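Local coordinates for putative nuclease YbcO (Escherichia coli K-12, PDB 3G27), which binds a zinc ion and probably acts as a nuclease, though its activity is not established, at residues R9-Q14 against Q85-K90; V15-V20 against A70-E75. One frame throughout, in Å; residues are numbered along the deposited sequence. Where two conformers were deposited one is given.

Interaction 1 (R9-Q14 against Q85-K90); sequences RGRECQ and QVIWLK. With ZN (zinc ion), chain B.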
ATOM      1  N   ARG A   9      18.880   0.487   1.732  1.00 44.97           N
ATOM      2  CA  ARG A   9      19.891   0.948   0.800  1.00 44.25           C
ATOM      3  C   ARG A   9      20.543  -0.272   0.150  1.00 43.43           C
ATOM      4  O   ARG A   9      20.823  -1.257   0.830  1.00 43.17           O
ATOM      5  CB  ARG A   9      20.917   1.830   1.520  1.00 43.75           C
ATOM      6  N   GLY A  10      20.724  -0.233  -1.175  1.00 42.64           N
ATOM      7  CA  GLY A  10      21.376  -1.342  -1.887  1.00 42.12           C
ATOM      8  C   GLY A  10      20.515  -2.570  -2.137  1.00 41.25           C
ATOM      9  O   GLY A  10      21.001  -3.604  -2.627  1.00 41.13           O
ATOM     10  N   ARG A  11      19.240  -2.469  -1.797  1.00 40.20           N
ATOM     11  CA  ARG A  11      18.289  -3.490  -2.155  1.00 39.85           C
ATOM     12  C   ARG A  11      17.637  -3.134  -3.479  1.00 38.82           C
ATOM     13  O   ARG A  11      17.647  -1.990  -3.925  1.00 38.53           O
ATOM     14  CB  ARG A  11      17.196  -3.594  -1.100  1.00 40.32           C
ATOM     15  CG  ARG A  11      17.629  -4.107   0.239  1.00 42.87           C
ATOM     16  CD  ARG A  11      17.144  -5.506   0.430  1.00 46.51           C
ATOM     17  NE  ARG A  11      17.102  -5.893   1.835  1.00 49.81           N
ATOM     18  CZ  ARG A  11      16.679  -7.079   2.250  1.00 52.26           C
ATOM     19  NH1 ARG A  11      16.681  -7.377   3.550  1.00 53.11           N
ATOM     20  NH2 ARG A  11      16.258  -7.977   1.352  1.00 53.90           N
ATOM     21  N   GLU A  12      17.005  -4.133  -4.061  1.00 38.04           N
ATOM     22  CA  GLU A  12      16.242  -3.981  -5.284  1.00 38.29           C
ATOM     23  C   GLU A  12      15.011  -3.076  -5.154  1.00 36.36           C
ATOM     24  O   GLU A  12      14.261  -3.160  -4.181  1.00 35.38           O
ATOM     25  CB  GLU A  12      15.789  -5.371  -5.743  1.00 39.42           C
ATOM     26  CG  GLU A  12      15.222  -5.410  -7.145  1.00 43.96           C
ATOM     27  CD  GLU A  12      15.766  -6.578  -7.956  1.00 50.72           C
ATOM     28  OE1 GLU A  12      15.263  -7.741  -7.793  1.00 53.51           O
ATOM     29  OE2 GLU A  12      16.711  -6.308  -8.754  1.00 55.06           O
ATOM     30  N   CYS A  13      14.789  -2.236  -6.170  1.00 34.45           N
ATOM     31  CA  CYS A  13      13.614  -1.370  -6.222  1.00 32.66           C
ATOM     32  C   CYS A  13      12.369  -2.231  -6.224  1.00 32.16           C
ATOM     33  O   CYS A  13      12.279  -3.176  -6.990  1.00 30.96           O
ATOM     34  CB  CYS A  13      13.645  -0.515  -7.489  1.00 32.44           C
ATOM     35  SG  CYS A  13      12.335   0.697  -7.636  1.00 30.09           S
ATOM     36  N   GLN A  14      11.419  -1.900  -5.352  1.00 31.93           N
ATOM     37  CA  GLN A  14      10.129  -2.584  -5.304  1.00 31.42           C
ATOM     38  C   GLN A  14       9.023  -1.821  -6.020  1.00 30.93           C
ATOM     39  O   GLN A  14       7.920  -2.330  -6.121  1.00 29.57           O
ATOM     40  CB  GLN A  14       9.727  -2.844  -3.859  1.00 31.98           C
ATOM     41  CG  GLN A  14      10.693  -3.730  -3.106  1.00 32.11           C
ATOM     42  CD  GLN A  14      10.830  -5.104  -3.771  1.00 34.89           C
ATOM     43  OE1 GLN A  14       9.841  -5.799  -3.979  1.00 36.16           O
ATOM     44  NE2 GLN A  14      12.061  -5.480  -4.129  1.00 33.06           N
ATOM     45  N   GLN A  85       7.356  -4.216   2.908  1.00 29.60           N
ATOM     46  CA  GLN A  85       6.922  -4.721   4.211  1.00 30.11           C
ATOM     47  C   GLN A  85       6.976  -6.228   4.214  1.00 30.33           C
ATOM     48  O   GLN A  85       7.345  -6.838   5.211  1.00 29.98           O
ATOM     49  CB  GLN A  85       5.512  -4.227   4.551  1.00 30.29           C
ATOM     50  CG  GLN A  85       5.423  -2.683   4.755  1.00 30.85           C
ATOM     51  CD  GLN A  85       4.000  -2.174   4.953  1.00 31.02           C
ATOM     52  OE1 GLN A  85       3.050  -2.952   5.050  1.00 34.12           O
ATOM     53  NE2 GLN A  85       3.855  -0.870   5.059  1.00 31.03           N
ATOM     54  N   VAL A  86       6.640  -6.843   3.087  1.00 31.09           N
ATOM     55  CA  VAL A  86       6.721  -8.287   2.998  1.00 31.85           C
ATOM     56  C   VAL A  86       8.180  -8.758   3.100  1.00 32.85           C
ATOM     57  O   VAL A  86       8.460  -9.771   3.732  1.00 32.70           O
ATOM     58  CB  VAL A  86       6.093  -8.835   1.712  1.00 32.07           C
ATOM     59  CG1 VAL A  86       6.605 -10.268   1.457  1.00 31.82           C
ATOM     60  CG2 VAL A  86       4.570  -8.795   1.790  1.00 30.54           C
ATOM     61  N   ILE A  87       9.096  -8.020   2.486  1.00 33.43           N
ATOM     62  CA  ILE A  87      10.531  -8.276   2.660  1.00 34.47           C
ATOM     63  C   ILE A  87      10.951  -8.151   4.137  1.00 36.07           C
ATOM     64  O   ILE A  87      11.665  -9.020   4.652  1.00 35.34           O
ATOM     65  CB  ILE A  87      11.379  -7.310   1.828  1.00 33.99           C
ATOM     66  CG1 ILE A  87      11.294  -7.655   0.347  1.00 32.93           C
ATOM     67  CG2 ILE A  87      12.811  -7.321   2.294  1.00 34.95           C
ATOM     68  CD1 ILE A  87      11.879  -6.560  -0.546  1.00 32.76           C
ATOM     69  N   TRP A  88      10.511  -7.075   4.802  1.00 37.80           N
ATOM     70  CA  TRP A  88      10.825  -6.837   6.222  1.00 39.58           C
ATOM     71  C   TRP A  88      10.338  -7.970   7.094  1.00 41.36           C
ATOM     72  O   TRP A  88      10.986  -8.333   8.075  1.00 41.02           O
ATOM     73  CB  TRP A  88      10.168  -5.555   6.746  1.00 39.56           C
ATOM     74  CG  TRP A  88      10.602  -4.274   6.128  1.00 41.16           C
ATOM     75  CD1 TRP A  88       9.939  -3.081   6.185  1.00 42.36           C
ATOM     76  CD2 TRP A  88      11.785  -4.035   5.351  1.00 43.10           C
ATOM     77  NE1 TRP A  88      10.630  -2.115   5.502  1.00 42.91           N
ATOM     78  CE2 TRP A  88      11.766  -2.671   4.978  1.00 43.49           C
ATOM     79  CE3 TRP A  88      12.860  -4.835   4.933  1.00 43.64           C
ATOM     80  CZ2 TRP A  88      12.778  -2.093   4.205  1.00 43.76           C
ATOM     81  CZ3 TRP A  88      13.863  -4.253   4.153  1.00 43.70           C
ATOM     82  CH2 TRP A  88      13.814  -2.896   3.805  1.00 43.77           C
ATOM     83  N   LEU A  89       9.162  -8.488   6.758  1.00 43.93           N
ATOM     84  CA  LEU A  89       8.573  -9.612   7.486  1.00 46.07           C
ATOM     85  C   LEU A  89       9.496 -10.824   7.381  1.00 47.86           C
ATOM     86  O   LEU A  89       9.998 -11.293   8.396  1.00 47.83           O
ATOM     87  CB  LEU A  89       7.169  -9.950   6.951  1.00 46.07           C
ATOM     88  CG  LEU A  89       5.903  -9.303   7.553  1.00 46.73           C
ATOM     89  CD1 LEU A  89       6.165  -8.186   8.560  1.00 47.17           C
ATOM     90  CD2 LEU A  89       4.994  -8.785   6.434  1.00 46.83           C
ATOM     91  N   LYS A  90       9.730 -11.290   6.154  1.00 50.36           N
ATOM     92  CA  LYS A  90      10.607 -12.439   5.884  1.00 52.60           C
ATOM     93  C   LYS A  90      12.000 -12.301   6.529  1.00 54.54           C
ATOM     94  O   LYS A  90      12.472 -13.229   7.186  1.00 54.61           O
ATOM     95  CB  LYS A  90      10.768 -12.677   4.367  1.00 52.68           C
ATOM     96  CG  LYS A  90       9.472 -12.960   3.568  1.00 53.27           C
ATOM     97  CD  LYS A  90       8.671 -14.181   4.050  1.00 54.72           C
ATOM     98  CE  LYS A  90       9.375 -15.535   3.738  1.00 55.89           C
ATOM     99  NZ  LYS A  90       8.637 -16.723   4.302  1.00 55.35           N
TER
HETATM  100 ZN    ZN B  97      12.758   1.817  -9.698  1.00 38.54          ZN
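Ile87 meets Arg11 and Gln14 with its two methyl ends. The contact packs the first part of the zinc-binding loop against the last turns of helix 70-90, in a small fold whose zinc ion is held by four cysteines. The branch methyl CG2 of Ile87 lies over one face of the Arg11 guanidinium, toward its rim. The closest guanidinium atom is NH2, with Ile87 CG2 to Arg11 NH2 at 3.6 Å. The long branch takes the other partner: Ile87 CD1 comes within 3.7 Å of Gln14 CD. Trp88 adds a looser touch, 4.3 Å between Arg11 NH1 and Trp88 CZ3. NH1 comes at the indole edge, near its plane, while CZ3 lies over the guanidinium face.

Gln14 is bent at chi2 (-60°), which folds its amide back toward its own loop. There NE2 of Gln14 donates to the backbone O of Glu12 at 3.2 Å. The N-H points fairly straight at the oxygen (158°), but the donor sits above the carbonyl plane. This bond holds the amide that Ile87 CD1 packs on. Further out, Ile52 of strand 50-53 lies against Arg11, Gln14 and Ile87, touching both segments. Gln14 is also hydrogen-bonded to Ile52 through the backbone, and its O accepts a bond from Arg83. Between Arg11 and Gln14, Cys13 turns to the metal. Cys21, Cys54 and Cys57 complete the site, and Cys13 SG lies 2.4 Å from the zinc ion.

Interaction 2 (V15-V20 against A70-E75); sequences VRIPGV and AGYAKE. With CA (calcium ion), chain C.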
ATOM      1  N   VAL A  15       9.319  -0.619  -6.528  1.00 31.31           N
ATOM      2  CA  VAL A  15       8.302   0.226  -7.196  1.00 31.58           C
ATOM      3  C   VAL A  15       8.259  -0.164  -8.673  1.00 32.35           C
ATOM      4  O   VAL A  15       7.203  -0.460  -9.224  1.00 33.07           O
ATOM      5  CB  VAL A  15       8.619   1.741  -7.085  1.00 31.05           C
ATOM      6  CG1 VAL A  15       7.620   2.550  -7.884  1.00 31.16           C
ATOM      7  CG2 VAL A  15       8.637   2.208  -5.652  1.00 30.33           C
ATOM      8  N   ARG A  16       9.424  -0.141  -9.311  0.50 32.30           N
ATOM      9  CA  ARG A  16       9.592  -0.640 -10.677  0.50 32.95           C
ATOM     10  C   ARG A  16       8.598  -0.089 -11.704  0.50 32.78           C
ATOM     11  O   ARG A  16       7.969  -0.864 -12.431  0.50 32.80           O
ATOM     12  CB  ARG A  16       9.529  -2.172 -10.678  0.50 33.18           C
ATOM     13  CG  ARG A  16      10.125  -2.815  -9.420  0.50 34.96           C
ATOM     14  CD  ARG A  16      10.527  -4.260  -9.672  0.50 38.41           C
ATOM     15  NE  ARG A  16      10.530  -5.076  -8.460  0.50 40.82           N
ATOM     16  CZ  ARG A  16       9.551  -5.909  -8.134  0.50 43.31           C
ATOM     17  NH1 ARG A  16       9.629  -6.627  -7.022  0.50 44.79           N
ATOM     18  NH2 ARG A  16       8.494  -6.027  -8.930  0.50 44.83           N
ATOM     19  N   ILE A  17       8.474   1.237 -11.788  1.00 32.48           N
ATOM     20  CA  ILE A  17       7.658   1.849 -12.826  1.00 31.95           C
ATOM     21  C   ILE A  17       8.369   1.586 -14.154  1.00 31.07           C
ATOM     22  O   ILE A  17       9.555   1.934 -14.326  1.00 31.87           O
ATOM     23  CB  ILE A  17       7.462   3.366 -12.630  1.00 31.85           C
ATOM     24  CG1 ILE A  17       6.740   3.645 -11.314  1.00 32.96           C
ATOM     25  CG2 ILE A  17       6.675   3.927 -13.808  1.00 31.53           C
ATOM     26  CD1 ILE A  17       6.753   5.079 -10.861  1.00 30.28           C
ATOM     27  N   PRO A  18       7.672   0.960 -15.102  1.00 30.42           N
ATOM     28  CA  PRO A  18       8.355   0.698 -16.356  1.00 30.14           C
ATOM     29  C   PRO A  18       8.938   1.947 -16.995  1.00 29.70           C
ATOM     30  O   PRO A  18       8.324   2.994 -16.965  1.00 29.27           O
ATOM     31  CB  PRO A  18       7.250   0.108 -17.234  1.00 30.51           C
ATOM     32  CG  PRO A  18       6.307  -0.535 -16.250  1.00 29.83           C
ATOM     33  CD  PRO A  18       6.311   0.374 -15.085  1.00 30.29           C
ATOM     34  N   GLY A  19      10.135   1.818 -17.561  1.00 29.06           N
ATOM     35  CA  GLY A  19      10.791   2.922 -18.241  1.00 28.83           C
ATOM     36  C   GLY A  19      11.510   3.782 -17.236  1.00 28.75           C
ATOM     37  O   GLY A  19      12.742   3.919 -17.275  1.00 28.83           O
ATOM     38  N   VAL A  20      10.729   4.325 -16.313  1.00 28.56           N
ATOM     39  CA  VAL A  20      11.234   5.180 -15.251  1.00 28.78           C
ATOM     40  C   VAL A  20      12.299   4.494 -14.361  1.00 28.84           C
ATOM     41  O   VAL A  20      13.348   5.078 -14.049  1.00 30.41           O
ATOM     42  CB  VAL A  20      10.028   5.747 -14.377  1.00 28.77           C
ATOM     43  CG1 VAL A  20      10.549   6.465 -13.171  1.00 26.85           C
ATOM     44  CG2 VAL A  20       9.100   6.624 -15.203  1.00 26.36           C
ATOM     45  N   ALA A  70      -0.219  10.072 -12.459  1.00 29.99           N
ATOM     46  CA  ALA A  70      -0.073  10.104 -11.003  1.00 29.39           C
ATOM     47  C   ALA A  70      -0.787   8.967 -10.290  1.00 29.29           C
ATOM     48  O   ALA A  70      -0.361   8.525  -9.235  1.00 29.03           O
ATOM     49  CB  ALA A  70      -0.598  11.412 -10.451  1.00 30.39           C
ATOM     50  N   GLY A  71      -1.910   8.528 -10.841  1.00 29.01           N
ATOM     51  CA  GLY A  71      -2.606   7.355 -10.307  1.00 29.03           C
ATOM     52  C   GLY A  71      -1.790   6.082 -10.459  1.00 28.65           C
ATOM     53  O   GLY A  71      -1.667   5.292  -9.536  1.00 28.68           O
ATOM     54  N   TYR A  72      -1.190   5.914 -11.618  1.00 29.08           N
ATOM     55  CA  TYR A  72      -0.311   4.768 -11.859  1.00 29.80           C
ATOM     56  C   TYR A  72       0.955   4.799 -10.989  1.00 28.85           C
ATOM     57  O   TYR A  72       1.329   3.810 -10.368  1.00 30.06           O
ATOM     58  CB  TYR A  72       0.032   4.710 -13.337  1.00 30.26           C
ATOM     59  CG  TYR A  72       0.871   3.530 -13.719  1.00 31.97           C
ATOM     60  CD1 TYR A  72       0.385   2.247 -13.575  1.00 33.81           C
ATOM     61  CD2 TYR A  72       2.145   3.706 -14.231  1.00 33.99           C
ATOM     62  CE1 TYR A  72       1.147   1.165 -13.936  1.00 36.99           C
ATOM     63  CE2 TYR A  72       2.926   2.625 -14.607  1.00 35.33           C
ATOM     64  CZ  TYR A  72       2.429   1.361 -14.454  1.00 37.04           C
ATOM     65  OH  TYR A  72       3.186   0.271 -14.823  1.00 36.31           O
ATOM     66  N   ALA A  73       1.610   5.936 -10.923  1.00 28.80           N
ATOM     67  CA  ALA A  73       2.732   6.105 -10.008  1.00 28.11           C
ATOM     68  C   ALA A  73       2.346   5.712  -8.590  1.00 28.48           C
ATOM     69  O   ALA A  73       3.097   5.025  -7.913  1.00 28.64           O
ATOM     70  CB  ALA A  73       3.190   7.534 -10.028  1.00 28.18           C
ATOM     71  N   LYS A  74       1.167   6.152  -8.145  1.00 29.63           N
ATOM     72  CA  LYS A  74       0.698   5.888  -6.779  1.00 29.79           C
ATOM     73  C   LYS A  74       0.476   4.425  -6.585  1.00 29.95           C
ATOM     74  O   LYS A  74       0.890   3.850  -5.601  1.00 30.15           O
ATOM     75  CB  LYS A  74      -0.612   6.623  -6.445  1.00 29.47           C
ATOM     76  N   GLU A  75      -0.230   3.828  -7.518  1.00 30.82           N
ATOM     77  CA  GLU A  75      -0.400   2.403  -7.513  1.00 31.15           C
ATOM     78  C   GLU A  75       0.932   1.643  -7.367  1.00 30.58           C
ATOM     79  O   GLU A  75       1.073   0.802  -6.485  1.00 29.43           O
ATOM     80  CB  GLU A  75      -1.093   2.020  -8.785  1.00 31.84           C
ATOM     81  CG  GLU A  75      -1.147   0.583  -8.987  1.00 34.97           C
ATOM     82  CD  GLU A  75      -2.206   0.183  -9.960  1.00 38.15           C
ATOM     83  OE1 GLU A  75      -2.725   1.039 -10.740  1.00 41.78           O
ATOM     84  OE2 GLU A  75      -2.519  -1.017  -9.912  1.00 42.04           O
TER
HETATM   85 CA    CA C  98      14.997   3.101 -17.209  1.00 38.85          CA
HETATM   86  O   HOH W   1      15.547   4.984 -15.542  1.00 30.91           O
HETATM   87  O   HOH W   2      16.654   1.452 -16.813  1.00 26.03           O
HETATM   88  O   HOH W   3      13.550   0.915 -17.290  1.00 29.39           O
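Apolar packing joins Ile17 and Pro18 to Tyr72 and Ala73. Ile17 uses both branches. Its CG2 lies 4.0 Å from CE2 of Tyr72, and the two side chains run past each other in opposite directions. Its CD1 reaches the helix itself, 4.2 Å from CA of Ala73, with CB of Ala73 slightly farther. Pro18 sits at the edge of the Tyr72 ring, near the ring plane, with Pro18 CD 4.1 Å from Tyr72 CZ. Tyr72 holds CG opposite its own backbone N (chi1 -177°), which extends the ring from the helix toward the proline.

A close carbon-oxygen approach is a separate matter. Pro18 CD is 3.1 Å from Tyr72 OH, and Pro18 CG is also near that hydroxyl; this is not a hydrogen bond.

The contact ties the second part of the loop of the four-cysteine zinc site to the first turns of helix 70-90. Ile17 also packs on Glu60 of helix 55-61 and on Cys76. Its side chain is about 4 Å from that of the zinc ligand Cys57 and about 6 Å from the zinc ion.

Metal and water contacts lie on the far end of the loop. The carbonyl O of Gly19 binds the calcium ion at 2.4 Å. The carbonyl of Cys21 is a second protein ligand, and three waters also bind. The oxygen of one of these waters is 2.7 Å from Val20 O, to which it donates a hydrogen bond.

Both contacts join one continuous loop, residues 9-20, to helix 70-90, but at different ends of that helix. Residues 9-14 meet its last turns and residues 15-20 its first. The order along the chain is therefore reversed, and interaction 2 is nested inside the loop closed by interaction 1. Their centres are about 17 Å apart, on opposite sides of the chain's centre. The loop thus runs alongside the helix. Cys13 lies within interaction 1, and Cys21 follows directly after residues 15-20. Cys54 lies between strand 50-53 and helix 55-61, and Cys57 is on that helix. Helix 70-90 also packs on the second subunit near both contacts, so it links the metal-binding loop to the dimer interface.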